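Local coordinates for protein 2-keto acid:ferredoxin oxidoreductase subunit alpha (Pyrococcus furiosus, PDB 4WBX) that probably catalyses, as alpha subunit of a larger complex, the CoA-dependent oxidative decarboxylation of 2-oxoglutarate to succinyl-CoA with reduction of ferredoxin, at residues Asp120-Gly125 with Gly137-Ala142; Ile46-Glu51 with Ala93-Gly98; Phe331-Ile336 with Ile360-Asn365; Ser151-Ser156 with Glu272-Asn277; Ser158-Ala163 with Glu194-Pro199. One frame throughout, in Å; residues are numbered along the deposited sequence.

Overall arrangement
Contacts 1, 2 and 4 reach one mixed sheet, the core of a thiamine-diphosphate-binding type of fold. Contacts 1 and 2 share neighbouring strands, their centres about 10 Å apart, and are joined where Val121 N meets Thr94 O and Val121 O meets Ser95 OG. Contact 4 touches contact 1 through Ala142 and Leu152, centres about 19 Å apart, and contact 3 through Glu275 and Phe331, centres about 16 Å apart. Contact 3 belongs to the core domain II part, about 31 Å from contact 2 between centres. Segment 158-163 of contact 5 comes just after 151-156 of contact 4, yet the contact centres lie about 24 Å apart. Contacts 1-3 also touch the second subunit.

Contact 1 (Asp120-Gly125 with Gly137-Ala142); sequences DVQRSG and GDIMQA
Gly137 brings its N to 3.4 Å from Gln122 OE1, at too poor an angle to bond. Its neighbour Asp138 takes that oxygen instead: Asp138 N donates to Gln122 OE1 over 2.8 Å, in the carbonyl plane and on a lone pair. Gln122 reaches across with its chain extended beyond CG, and its NE2 bonds to Thr185 O, so both ends of the amide are held and its rotation is fixed. A leucine in place of Gln122 would probably leave Asp138 N without its acceptor and Thr185 O without this donor. Strand 116-122 belongs to the mixed sheet of the thiamine-diphosphate-binding type fold, and the contact ties its end to the start of helix 139-144, with Asp138 at the N-cap position, although its side chain makes no capping bond. The Asp138 carboxylate lies nearly coplanar with that of Asp120, the planes 13° apart, and the two OD2 atoms of Asp120 and Asp138 are 2.8 Å apart. Asp120 gets there with CG anti to its N (chi1 176°). Asp138 OD1 turns to His147 of the second subunit. Ile139 follows, its CG1 4.2 Å from Gln122 OE1.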
# COMPACT_ATOMS: atom_id res chain seq x y z
N ASP A 120 -3.92 -18.86 -2.64
CA ASP A 120 -2.54 -18.65 -2.20
C ASP A 120 -1.70 -19.81 -2.71
O ASP A 120 -1.82 -20.94 -2.25
CB ASP A 120 -2.45 -18.53 -0.67
CG ASP A 120 -1.00 -18.42 -0.18
OD1 ASP A 120 -0.15 -17.93 -0.94
OD2 ASP A 120 -0.71 -18.81 0.96
N VAL A 121 -0.86 -19.53 -3.70
CA VAL A 121 -0.01 -20.55 -4.25
C VAL A 121 1.32 -20.56 -3.52
O VAL A 121 2.18 -19.73 -3.79
CB VAL A 121 0.22 -20.34 -5.74
CG1 VAL A 121 0.85 -21.59 -6.31
CG2 VAL A 121 -1.08 -20.05 -6.44
N GLN A 122 1.48 -21.50 -2.59
CA GLN A 122 2.65 -21.54 -1.72
C GLN A 122 3.96 -21.81 -2.46
O GLN A 122 3.97 -22.44 -3.51
CB GLN A 122 2.44 -22.58 -0.63
CG GLN A 122 1.81 -22.02 0.60
CD GLN A 122 1.18 -23.08 1.49
OE1 GLN A 122 1.42 -23.10 2.70
NE2 GLN A 122 0.34 -23.94 0.90
N ARG A 123 5.08 -21.37 -1.89
CA ARG A 123 6.34 -21.34 -2.64
C ARG A 123 7.57 -21.30 -1.73
O ARG A 123 7.47 -20.99 -0.55
CB ARG A 123 6.33 -20.12 -3.59
CG ARG A 123 7.63 -19.86 -4.34
CD ARG A 123 7.91 -18.36 -4.54
NE ARG A 123 7.38 -17.54 -3.46
CZ ARG A 123 7.08 -16.25 -3.58
NH1 ARG A 123 7.25 -15.62 -4.73
NH2 ARG A 123 6.62 -15.60 -2.54
N SER A 124 8.72 -21.64 -2.30
CA SER A 124 10.01 -21.55 -1.63
C SER A 124 10.89 -20.51 -2.32
O SER A 124 11.00 -20.52 -3.54
CB SER A 124 10.71 -22.91 -1.63
OG SER A 124 12.11 -22.76 -1.77
N GLY A 125 11.51 -19.63 -1.53
CA GLY A 125 12.35 -18.59 -2.08
C GLY A 125 11.57 -17.37 -2.56
O GLY A 125 11.76 -16.89 -3.69
N GLY A 137 4.49 -23.32 4.07
CA GLY A 137 4.59 -22.39 5.18
C GLY A 137 3.58 -21.24 5.32
O GLY A 137 3.90 -20.25 5.98
N ASP A 138 2.40 -21.37 4.71
CA ASP A 138 1.32 -20.40 4.90
C ASP A 138 0.08 -21.06 5.45
O ASP A 138 -1.02 -20.54 5.27
CB ASP A 138 0.93 -19.68 3.59
CG ASP A 138 2.06 -18.86 2.98
OD1 ASP A 138 3.11 -18.65 3.64
OD2 ASP A 138 1.89 -18.40 1.83
N ILE A 139 0.23 -22.20 6.12
CA ILE A 139 -0.96 -22.85 6.69
C ILE A 139 -1.55 -22.03 7.84
O ILE A 139 -2.77 -21.79 7.88
CB ILE A 139 -0.68 -24.27 7.20
CG1 ILE A 139 -0.07 -25.13 6.08
CG2 ILE A 139 -1.97 -24.89 7.76
CD1 ILE A 139 0.68 -26.33 6.60
N MET A 140 -0.71 -21.61 8.77
CA MET A 140 -1.19 -20.82 9.89
C MET A 140 -1.64 -19.42 9.44
O MET A 140 -2.70 -18.92 9.87
CB MET A 140 -0.12 -20.71 10.98
CG MET A 140 0.16 -22.05 11.70
SD MET A 140 -1.34 -22.85 12.33
CE MET A 140 -1.21 -22.50 14.06
N GLN A 141 -0.86 -18.79 8.57
CA GLN A 141 -1.22 -17.46 8.12
C GLN A 141 -2.55 -17.49 7.40
O GLN A 141 -3.32 -16.55 7.47
CB GLN A 141 -0.14 -16.87 7.23
CG GLN A 141 -0.46 -15.47 6.72
CD GLN A 141 0.58 -14.95 5.73
OE1 GLN A 141 1.05 -13.81 5.85
NE2 GLN A 141 0.91 -15.78 4.75
N ALA A 142 -2.85 -18.59 6.73
CA ALA A 142 -4.15 -18.69 6.08
C ALA A 142 -5.27 -18.64 7.12
O ALA A 142 -6.33 -18.07 6.86
CB ALA A 142 -4.24 -19.98 5.24

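Contact 2 (Ile46-Glu51 with Ala93-Gly98); sequences ITPASE and ATSGPG
Ile46 CD1 and Ser95 CB make the tightest touch, 3.5 Å apart, the methyl also lying 4.0 Å from Thr94 C. Ile46 holds CG1 in the crowded position between its backbone N and carbonyl carbon (chi1 52°), which sends the CD1 methyl out over the backbone of Thr94 and Ser95. Beside this, Ala49 CB faces Ala93 CB at 4.4 Å and lies 4.3 Å from Thr94 N, a small methyl-on-methyl contact that lets the two backbones come near. The ring of Pro48 adds its CD, 4.0 Å from Ser95 OG.

What positions these groups lies one shell out. A cis peptide joins Thr47 to Pro48, and Ile46 O accepts from the backbone N of both Ala49 and Ser50, so the chain turns tightly into helix 50-59. Pro48 and Ala49 rest on Val121 of the neighbouring strand, while Pro48 and Thr47 also meet His191. On the other side, Ser95 turns OG anti to its backbone N (chi1 -178°), and the hydroxyl is bonded to Val121 O; Thr94 pairs through its backbone with Val119 and Val121.

Ile46, Thr47 and Pro48 belong to the YPITP sequence motif of 2-oxoacid:ferredoxin oxidoreductases, here laid against the end of strand 90-94. The contact itself is carbon against carbon, with the Ser95 hydroxyl bonded away to Val121 O, so van der Waals fit joins the two segments, while the hydrogen bonds that set its geometry run within 46-51 on one side and from Thr94 and Ser95 to strand 116-122 on the other.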
# COMPACT_ATOMS: atom_id res chain seq x y z
N ILE A 46 2.65 -13.56 -11.46
CA ILE A 46 3.77 -13.88 -10.58
C ILE A 46 3.88 -15.39 -10.43
O ILE A 46 2.86 -16.07 -10.37
CB ILE A 46 3.59 -13.25 -9.19
CG1 ILE A 46 2.22 -13.63 -8.63
CG2 ILE A 46 3.75 -11.72 -9.26
CD1 ILE A 46 2.26 -14.76 -7.64
N THR A 47 5.10 -15.91 -10.37
CA THR A 47 5.29 -17.36 -10.29
C THR A 47 5.02 -17.85 -8.85
O THR A 47 5.53 -17.28 -7.89
CB THR A 47 6.72 -17.78 -10.76
OG1 THR A 47 7.12 -16.96 -11.87
CG2 THR A 47 6.75 -19.25 -11.20
N PRO A 48 4.24 -18.92 -8.71
CA PRO A 48 3.63 -19.73 -9.76
C PRO A 48 2.12 -19.53 -9.89
O PRO A 48 1.39 -20.51 -10.09
CB PRO A 48 3.94 -21.15 -9.31
CG PRO A 48 3.87 -21.06 -7.84
CD PRO A 48 4.24 -19.64 -7.43
N ALA A 49 1.66 -18.29 -9.78
CA ALA A 49 0.24 -17.95 -9.96
C ALA A 49 0.02 -17.39 -11.37
O ALA A 49 -1.09 -17.43 -11.90
CB ALA A 49 -0.22 -16.95 -8.89
N SER A 50 1.10 -16.88 -11.97
CA SER A 50 1.07 -16.27 -13.30
C SER A 50 0.48 -17.17 -14.39
O SER A 50 0.09 -16.66 -15.45
CB SER A 50 2.48 -15.82 -13.71
OG SER A 50 3.43 -16.87 -13.58
N GLU A 51 0.41 -18.48 -14.15
CA GLU A 51 -0.25 -19.38 -15.09
C GLU A 51 -1.77 -19.35 -14.93
O GLU A 51 -2.50 -19.50 -15.92
CB GLU A 51 0.28 -20.82 -14.94
CG GLU A 51 1.74 -21.03 -15.33
CD GLU A 51 2.72 -20.62 -14.23
OE1 GLU A 51 2.27 -20.07 -13.20
OE2 GLU A 51 3.94 -20.84 -14.40
N ALA A 93 -5.46 -14.15 -6.84
CA ALA A 93 -4.49 -15.22 -6.72
C ALA A 93 -3.14 -14.62 -6.41
O ALA A 93 -2.80 -13.59 -6.95
CB ALA A 93 -4.43 -16.01 -7.97
N THR A 94 -2.35 -15.24 -5.54
CA THR A 94 -1.14 -14.56 -5.08
C THR A 94 -0.16 -15.56 -4.50
O THR A 94 -0.46 -16.74 -4.36
CB THR A 94 -1.47 -13.48 -4.01
OG1 THR A 94 -0.31 -12.68 -3.72
CG2 THR A 94 -1.94 -14.13 -2.72
N SER A 95 1.01 -15.06 -4.12
CA SER A 95 2.04 -15.93 -3.59
C SER A 95 2.95 -15.23 -2.59
O SER A 95 3.54 -14.20 -2.88
CB SER A 95 2.89 -16.49 -4.72
OG SER A 95 3.87 -17.38 -4.21
N GLY A 96 3.09 -15.81 -1.42
CA GLY A 96 4.17 -15.39 -0.55
C GLY A 96 3.85 -14.10 0.13
O GLY A 96 2.76 -13.93 0.70
N PRO A 97 4.79 -13.16 0.11
CA PRO A 97 4.52 -11.94 0.86
C PRO A 97 3.39 -11.12 0.24
O PRO A 97 2.92 -10.17 0.84
CB PRO A 97 5.87 -11.19 0.83
CG PRO A 97 6.65 -11.83 -0.26
CD PRO A 97 6.17 -13.24 -0.40
N GLY A 98 2.95 -11.48 -0.96
CA GLY A 98 1.77 -10.87 -1.53
C GLY A 98 0.61 -11.20 -0.63
O GLY A 98 -0.22 -10.34 -0.31

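Contact 3 (Phe331-Ile336 with Ile360-Asn365); sequences FDFELI and IKEGAN
Glu362 reaches toward Phe333 atom by atom. Its CB stands 4.2 Å from Phe333 CE1, its CG comes to 3.7 Å of the same carbon, and its CD makes the closest approach, 3.4 Å from Phe333 CE1. At the tip, Glu362 OE2 lies 3.5 Å from Phe333 CE1, next to CZ, and is hydrogen-bonded to His358 ND1 of the second subunit. The chain is extended beyond CG, with CG anti to the backbone N (chi1 170°), and its carboxylate is tilted 24° from the ring plane. An alanine at Glu362 is likely to leave His358 of the second subunit without its acceptor and open a gap beside CE1 and CZ of Phe333.

The Phe333 ring is further fixed by Phe331, whose CD2 lies over the centre of one face, and by Gly363, whose CA sits at its edge 3.9 Å from Phe333 CD1. Ile336 CB packs 4.0 Å from Gly363 CA, a closeness that the absence of a side chain at Gly363 permits. Ile336 CG2 lies 3.7 Å from Ile360 O, and its CD1 meets Ile360 CD1 at 3.9 Å. The same Ile360 methyl also touches Phe331 CZ.

The first turn of helix 333-341 is thus laid against the last turn of helix 356-363. That second helix forms the beta-alpha-beta crossover between parallel strands 345-350 and 369-374, and both Ile360 and Ala364 rest on Val370 of the latter strand.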
# COMPACT_ATOMS: atom_id res chain seq x y z
N PHE A 331 -11.60 -26.45 11.46
CA PHE A 331 -10.87 -27.70 11.64
C PHE A 331 -11.55 -28.66 12.60
O PHE A 331 -11.86 -28.29 13.72
CB PHE A 331 -9.47 -27.43 12.14
CG PHE A 331 -8.57 -28.62 12.04
CD1 PHE A 331 -8.01 -28.98 10.81
CD2 PHE A 331 -8.29 -29.39 13.15
CE1 PHE A 331 -7.18 -30.08 10.69
CE2 PHE A 331 -7.47 -30.50 13.04
CZ PHE A 331 -6.91 -30.85 11.80
N ASP A 332 -11.75 -29.91 12.18
CA ASP A 332 -12.39 -30.91 13.04
C ASP A 332 -11.43 -31.50 14.07
O ASP A 332 -10.72 -32.48 13.79
CB ASP A 332 -12.99 -32.05 12.22
CG ASP A 332 -14.02 -32.84 12.99
OD1 ASP A 332 -14.49 -32.33 14.03
OD2 ASP A 332 -14.35 -33.96 12.55
N PHE A 333 -11.42 -30.91 15.26
CA PHE A 333 -10.46 -31.30 16.28
C PHE A 333 -10.81 -32.69 16.85
O PHE A 333 -9.92 -33.54 17.02
CB PHE A 333 -10.41 -30.23 17.39
CG PHE A 333 -9.59 -29.00 17.02
CD1 PHE A 333 -8.21 -28.99 17.18
CD2 PHE A 333 -10.21 -27.86 16.52
CE1 PHE A 333 -7.45 -27.86 16.85
CE2 PHE A 333 -9.46 -26.73 16.18
CZ PHE A 333 -8.07 -26.74 16.35
N GLU A 334 -12.09 -32.91 17.12
CA GLU A 334 -12.57 -34.20 17.61
C GLU A 334 -12.18 -35.39 16.72
O GLU A 334 -11.81 -36.45 17.22
CB GLU A 334 -14.09 -34.15 17.74
CG GLU A 334 -14.60 -32.79 18.11
CD GLU A 334 -15.80 -32.85 19.02
OE1 GLU A 334 -16.89 -33.26 18.55
OE2 GLU A 334 -15.66 -32.49 20.21
N LEU A 335 -12.26 -35.23 15.41
CA LEU A 335 -11.88 -36.32 14.53
C LEU A 335 -10.44 -36.76 14.79
O LEU A 335 -10.16 -37.96 14.85
CB LEU A 335 -12.04 -35.91 13.08
CG LEU A 335 -11.52 -36.86 12.00
CD1 LEU A 335 -12.47 -36.78 10.84
CD2 LEU A 335 -10.12 -36.49 11.54
N ILE A 336 -9.53 -35.81 14.95
CA ILE A 336 -8.13 -36.13 15.22
C ILE A 336 -8.02 -36.82 16.58
O ILE A 336 -7.14 -37.64 16.81
CB ILE A 336 -7.22 -34.88 15.19
CG1 ILE A 336 -7.37 -34.13 13.87
CG2 ILE A 336 -5.77 -35.24 15.42
CD1 ILE A 336 -6.91 -34.91 12.67
N ILE A 360 -2.72 -30.80 14.93
CA ILE A 360 -2.82 -32.23 15.17
C ILE A 360 -2.62 -32.50 16.66
O ILE A 360 -3.49 -33.08 17.31
CB ILE A 360 -1.81 -33.03 14.33
CG1 ILE A 360 -2.04 -32.80 12.83
CG2 ILE A 360 -1.93 -34.51 14.66
CD1 ILE A 360 -3.46 -33.05 12.37
N LYS A 361 -1.49 -32.05 17.21
CA LYS A 361 -1.22 -32.21 18.64
C LYS A 361 -2.32 -31.60 19.55
O LYS A 361 -2.61 -32.14 20.62
CB LYS A 361 0.14 -31.60 19.01
CG LYS A 361 0.51 -31.82 20.47
CD LYS A 361 1.94 -32.31 20.66
CE LYS A 361 2.12 -33.01 22.00
NZ LYS A 361 3.55 -33.33 22.27
N GLU A 362 -2.93 -30.51 19.13
CA GLU A 362 -4.03 -29.95 19.90
C GLU A 362 -5.27 -30.81 19.68
O GLU A 362 -6.17 -30.87 20.53
CB GLU A 362 -4.30 -28.50 19.51
CG GLU A 362 -5.59 -27.90 20.08
CD GLU A 362 -5.85 -26.49 19.58
OE1 GLU A 362 -4.91 -25.89 19.01
OE2 GLU A 362 -6.98 -25.99 19.75
N GLY A 363 -5.31 -31.50 18.55
CA GLY A 363 -6.44 -32.35 18.24
C GLY A 363 -6.34 -33.62 19.07
O GLY A 363 -7.31 -34.06 19.69
N ALA A 364 -5.14 -34.21 19.07
CA ALA A 364 -4.85 -35.39 19.85
C ALA A 364 -4.72 -35.00 21.31
O ALA A 364 -3.64 -34.58 21.74
CB ALA A 364 -3.58 -36.07 19.35
N ASN A 365 -5.80 -35.16 22.07
CA ASN A 365 -5.84 -34.71 23.47
C ASN A 365 -4.88 -35.48 24.36
O ASN A 365 -5.27 -35.93 25.43
CB ASN A 365 -7.25 -34.86 24.03
CG ASN A 365 -7.64 -33.72 24.94
OD1 ASN A 365 -6.78 -32.97 25.40
ND2 ASN A 365 -8.93 -33.58 25.21

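Contact 4 (Ser151-Ser156 with Glu272-Asn277); sequences SLIVLS and EKIEKN
Ser151 OG is hemmed in by three carbons of helix 267-275, and no polar bond passes between the two segments. Ile274 CB is nearest, 3.2 Å from Ser151 OG. Ile274 CG2 follows at 3.4 Å from the same Ser151 oxygen, and Glu275 CG comes in from the next residue at 3.7 Å. Ser151 CB adds a contact of 3.8 Å to Ile274 CG1, so the serine lies along the isoleucine on both its carbon and its oxygen.

Ile274 carries most of the contact. Its CG1 is anti to its own carbonyl carbon (chi1 -56°), and CD1 then bends off to meet Ile153 CD1 at 4.1 Å. Ile274 also packs on Tyr177 and Pro330, Glu275, bent at chi2, lies against Pro330 and Trp329, and Ser151 touches Trp329 as well. Strand 153-155 stands between strand 180-186, parallel to it, and strand 324-329, antiparallel, so the helix packs at the N-terminal end of an interior strand, beside the place where parallel pairing gives way to antiparallel.

Lys273, on the same helix, faces elsewhere: its NZ is gripped by Glu113 in a salt bridge and by the carbonyl oxygens of Tyr177 and Arg178. Polar bonds therefore tie the helix to neighbouring parts of the chain, whereas the strand-facing side is joined by van der Waals packing of Ile274 on Ser151 and Ile153, with Glu275 CG beside the hydroxyl.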
# COMPACT_ATOMS: atom_id res chain seq x y z
N SER A 151 -13.87 -16.02 11.12
CA SER A 151 -13.79 -17.39 10.66
C SER A 151 -13.90 -17.37 9.15
O SER A 151 -14.73 -16.66 8.56
CB SER A 151 -14.88 -18.26 11.30
OG SER A 151 -14.50 -19.63 11.31
N LEU A 152 -13.03 -18.12 8.51
CA LEU A 152 -13.12 -18.29 7.08
C LEU A 152 -12.72 -19.72 6.76
O LEU A 152 -12.22 -20.45 7.61
CB LEU A 152 -12.24 -17.27 6.32
CG LEU A 152 -10.76 -17.09 6.69
CD1 LEU A 152 -9.93 -18.29 6.32
CD2 LEU A 152 -10.17 -15.85 6.05
N ILE A 153 -12.92 -20.09 5.50
CA ILE A 153 -12.68 -21.45 5.05
C ILE A 153 -11.36 -21.55 4.28
O ILE A 153 -10.98 -20.64 3.54
CB ILE A 153 -13.85 -21.90 4.20
CG1 ILE A 153 -15.15 -21.66 5.00
CG2 ILE A 153 -13.69 -23.36 3.80
CD1 ILE A 153 -16.39 -21.74 4.19
N VAL A 154 -10.66 -22.64 4.50
CA VAL A 154 -9.39 -22.91 3.83
C VAL A 154 -9.34 -24.36 3.32
O VAL A 154 -9.53 -25.31 4.08
CB VAL A 154 -8.22 -22.68 4.79
CG1 VAL A 154 -6.88 -22.99 4.11
CG2 VAL A 154 -8.27 -21.27 5.32
N LEU A 155 -9.09 -24.52 2.02
CA LEU A 155 -9.09 -25.82 1.37
C LEU A 155 -7.74 -26.11 0.78
O LEU A 155 -7.03 -25.20 0.33
CB LEU A 155 -10.15 -25.88 0.28
CG LEU A 155 -11.53 -25.47 0.80
CD1 LEU A 155 -12.60 -25.57 -0.27
CD2 LEU A 155 -11.94 -26.27 2.02
N SER A 156 -7.37 -27.39 0.80
CA SER A 156 -6.05 -27.79 0.36
C SER A 156 -6.11 -28.93 -0.65
O SER A 156 -6.44 -30.05 -0.29
CB SER A 156 -5.21 -28.19 1.56
OG SER A 156 -3.89 -28.48 1.14
N GLU A 272 -19.71 -18.25 14.14
CA GLU A 272 -20.52 -19.44 14.34
C GLU A 272 -21.04 -19.98 13.03
O GLU A 272 -21.28 -21.17 12.89
CB GLU A 272 -21.67 -19.15 15.30
CG GLU A 272 -21.22 -19.07 16.74
CD GLU A 272 -22.35 -18.78 17.70
OE1 GLU A 272 -23.44 -18.36 17.25
OE2 GLU A 272 -22.13 -18.99 18.90
N LYS A 273 -21.22 -19.07 12.07
CA LYS A 273 -21.60 -19.40 10.69
C LYS A 273 -20.73 -20.55 10.18
O LYS A 273 -21.21 -21.57 9.67
CB LYS A 273 -21.44 -18.17 9.82
CG LYS A 273 -22.09 -18.22 8.48
CD LYS A 273 -22.09 -16.84 7.82
CE LYS A 273 -20.66 -16.25 7.74
NZ LYS A 273 -20.53 -15.10 6.78
N ILE A 274 -19.43 -20.38 10.38
CA ILE A 274 -18.46 -21.33 9.93
C ILE A 274 -18.28 -22.43 10.97
O ILE A 274 -18.50 -23.60 10.66
CB ILE A 274 -17.09 -20.65 9.64
CG1 ILE A 274 -17.25 -19.51 8.63
CG2 ILE A 274 -16.10 -21.65 9.13
CD1 ILE A 274 -18.14 -19.88 7.46
N GLU A 275 -17.88 -22.05 12.18
CA GLU A 275 -17.43 -23.05 13.17
C GLU A 275 -18.51 -24.00 13.65
O GLU A 275 -18.20 -25.11 14.10
CB GLU A 275 -16.80 -22.36 14.37
CG GLU A 275 -15.36 -21.94 14.13
CD GLU A 275 -14.41 -23.13 14.18
OE1 GLU A 275 -13.34 -23.09 13.52
OE2 GLU A 275 -14.72 -24.10 14.90
N LYS A 276 -19.77 -23.60 13.55
CA LYS A 276 -20.85 -24.49 13.94
C LYS A 276 -21.20 -25.46 12.80
O LYS A 276 -21.93 -26.43 13.00
CB LYS A 276 -22.07 -23.67 14.42
CG LYS A 276 -23.46 -24.13 13.97
CD LYS A 276 -24.56 -23.51 14.83
CE LYS A 276 -24.58 -24.10 16.24
NZ LYS A 276 -24.89 -25.58 16.24
N ASN A 277 -20.64 -25.23 11.62
CA ASN A 277 -20.94 -26.10 10.48
C ASN A 277 -19.75 -26.87 9.91
O ASN A 277 -19.68 -27.12 8.70
CB ASN A 277 -21.60 -25.29 9.37
CG ASN A 277 -22.99 -24.82 9.76
OD1 ASN A 277 -23.44 -25.10 10.87
ND2 ASN A 277 -23.67 -24.12 8.87

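Contact 5 (Ser158-Ala163 with Glu194-Pro199); sequences STVQEA and ERVYIP
Gln161 and Val196 bring their CA atoms to 4.8 Å where the first turn of helix 160-176 runs up against strand 194-198. The amide of Gln161 meets the Tyr197 backbone at two points. Tyr197 N donates to Gln161 OE1 over 2.6 Å at 147°, in the carbonyl plane and on a lone pair. Gln161 NE2 returns a weak, straight bond of 3.4 Å to Tyr197 O. A bend at chi2 (85°) turns the amide so that both atoms face the strand, and NE2 has a second acceptor in Asp165 OD1, which helps hold the amide in this orientation.

The helix start is a capping box. Thr159, at the N-cap, has its OG1 between its own N and carbonyl carbon (chi1 62°), where it accepts from Glu162 N at 3.1 Å, while Glu162 OE1 takes Ser158 N and, weakly, Thr159 N. Strand 194-198 pairs antiparallel with strand 19-23 in a small two-stranded sheet apart from the main one, and Val160 packs on Ala28 of helix 25-36, which follows strand 19-23.

Glu194 lies over the helix start with its chain extended. Its CB is 3.5 Å from Val160 CG2, and its OE1 accepts a weak bond of 3.5 Å from Val160 N, close to the helix N-terminus, whose dipole would probably favour the charged acid. Val160 places CG1 3.4 Å from Val196 CG2, a tight methyl contact, and Val196 rests in turn on Phe164 and Ile23.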
# COMPACT_ATOMS: atom_id res chain seq x y z
N SER A 158 -4.76 -31.85 -3.16
CA SER A 158 -3.61 -32.76 -3.21
C SER A 158 -3.29 -33.19 -4.65
O SER A 158 -2.16 -33.56 -4.96
CB SER A 158 -3.84 -33.99 -2.33
OG SER A 158 -2.67 -34.77 -2.24
N THR A 159 -4.29 -33.12 -5.52
CA THR A 159 -4.10 -33.44 -6.94
C THR A 159 -4.61 -32.33 -7.86
O THR A 159 -5.23 -31.36 -7.43
CB THR A 159 -4.81 -34.75 -7.31
OG1 THR A 159 -6.23 -34.61 -7.11
CG2 THR A 159 -4.29 -35.91 -6.48
N VAL A 160 -4.36 -32.51 -9.14
CA VAL A 160 -4.81 -31.56 -10.13
C VAL A 160 -6.34 -31.65 -10.22
O VAL A 160 -7.01 -30.66 -10.50
CB VAL A 160 -4.12 -31.81 -11.47
CG1 VAL A 160 -4.60 -30.86 -12.52
CG2 VAL A 160 -2.63 -31.64 -11.30
N GLN A 161 -6.89 -32.81 -9.91
CA GLN A 161 -8.33 -33.01 -9.97
C GLN A 161 -8.99 -32.37 -8.76
O GLN A 161 -10.16 -31.98 -8.80
CB GLN A 161 -8.68 -34.51 -10.03
CG GLN A 161 -10.17 -34.82 -9.89
CD GLN A 161 -10.92 -34.72 -11.20
OE1 GLN A 161 -10.41 -35.13 -12.23
NE2 GLN A 161 -12.12 -34.18 -11.17
N GLU A 162 -8.24 -32.30 -7.67
CA GLU A 162 -8.75 -31.72 -6.44
C GLU A 162 -8.72 -30.17 -6.51
O GLU A 162 -9.59 -29.49 -5.95
CB GLU A 162 -7.97 -32.25 -5.25
CG GLU A 162 -8.45 -33.62 -4.81
CD GLU A 162 -7.76 -34.10 -3.54
OE1 GLU A 162 -6.66 -33.60 -3.24
OE2 GLU A 162 -8.33 -34.96 -2.83
N ALA A 163 -7.71 -29.66 -7.22
CA ALA A 163 -7.57 -28.24 -7.51
C ALA A 163 -8.72 -27.79 -8.36
O ALA A 163 -9.20 -26.67 -8.25
CB ALA A 163 -6.26 -27.97 -8.22
N GLU A 194 -1.64 -33.59 -14.75
CA GLU A 194 -2.33 -34.79 -14.32
C GLU A 194 -3.68 -34.92 -15.00
O GLU A 194 -4.08 -34.06 -15.78
CB GLU A 194 -2.57 -34.79 -12.82
CG GLU A 194 -1.37 -34.97 -11.95
CD GLU A 194 -1.80 -35.04 -10.50
OE1 GLU A 194 -2.96 -35.47 -10.25
OE2 GLU A 194 -1.01 -34.65 -9.61
N ARG A 195 -4.41 -35.99 -14.68
CA ARG A 195 -5.68 -36.24 -15.32
C ARG A 195 -6.80 -35.61 -14.53
O ARG A 195 -6.93 -35.85 -13.33
CB ARG A 195 -5.95 -37.74 -15.46
CG ARG A 195 -7.35 -38.08 -15.96
CD ARG A 195 -7.64 -39.57 -15.86
NE ARG A 195 -8.88 -39.92 -16.54
CZ ARG A 195 -10.08 -39.99 -15.96
NH1 ARG A 195 -10.20 -39.74 -14.66
NH2 ARG A 195 -11.15 -40.32 -16.67
N VAL A 196 -7.60 -34.80 -15.22
CA VAL A 196 -8.78 -34.16 -14.64
C VAL A 196 -10.02 -34.53 -15.45
O VAL A 196 -10.08 -34.29 -16.65
CB VAL A 196 -8.63 -32.60 -14.61
CG1 VAL A 196 -9.98 -31.92 -14.32
CG2 VAL A 196 -7.59 -32.17 -13.60
N TYR A 197 -11.01 -35.12 -14.80
CA TYR A 197 -12.29 -35.25 -15.47
C TYR A 197 -13.07 -33.95 -15.30
O TYR A 197 -13.46 -33.60 -14.19
CB TYR A 197 -13.10 -36.44 -14.93
CG TYR A 197 -14.47 -36.58 -15.60
CD1 TYR A 197 -14.65 -37.41 -16.70
CD2 TYR A 197 -15.57 -35.88 -15.12
CE1 TYR A 197 -15.90 -37.53 -17.31
CE2 TYR A 197 -16.82 -36.00 -15.72
CZ TYR A 197 -16.98 -36.83 -16.82
OH TYR A 197 -18.22 -36.93 -17.40
N ILE A 198 -13.28 -33.23 -16.39
CA ILE A 198 -14.09 -32.02 -16.37
C ILE A 198 -15.52 -32.31 -16.78
O ILE A 198 -15.77 -32.64 -17.93
CB ILE A 198 -13.53 -30.98 -17.32
CG1 ILE A 198 -12.10 -30.63 -16.90
CG2 ILE A 198 -14.44 -29.76 -17.36
CD1 ILE A 198 -11.33 -29.90 -17.97
N PRO A 199 -16.47 -32.20 -15.84
CA PRO A 199 -17.87 -32.50 -16.18
C PRO A 199 -18.50 -31.51 -17.15
O PRO A 199 -17.94 -30.43 -17.39
CB PRO A 199 -18.56 -32.44 -14.81
CG PRO A 199 -17.48 -32.75 -13.84
CD PRO A 199 -16.28 -32.06 -14.39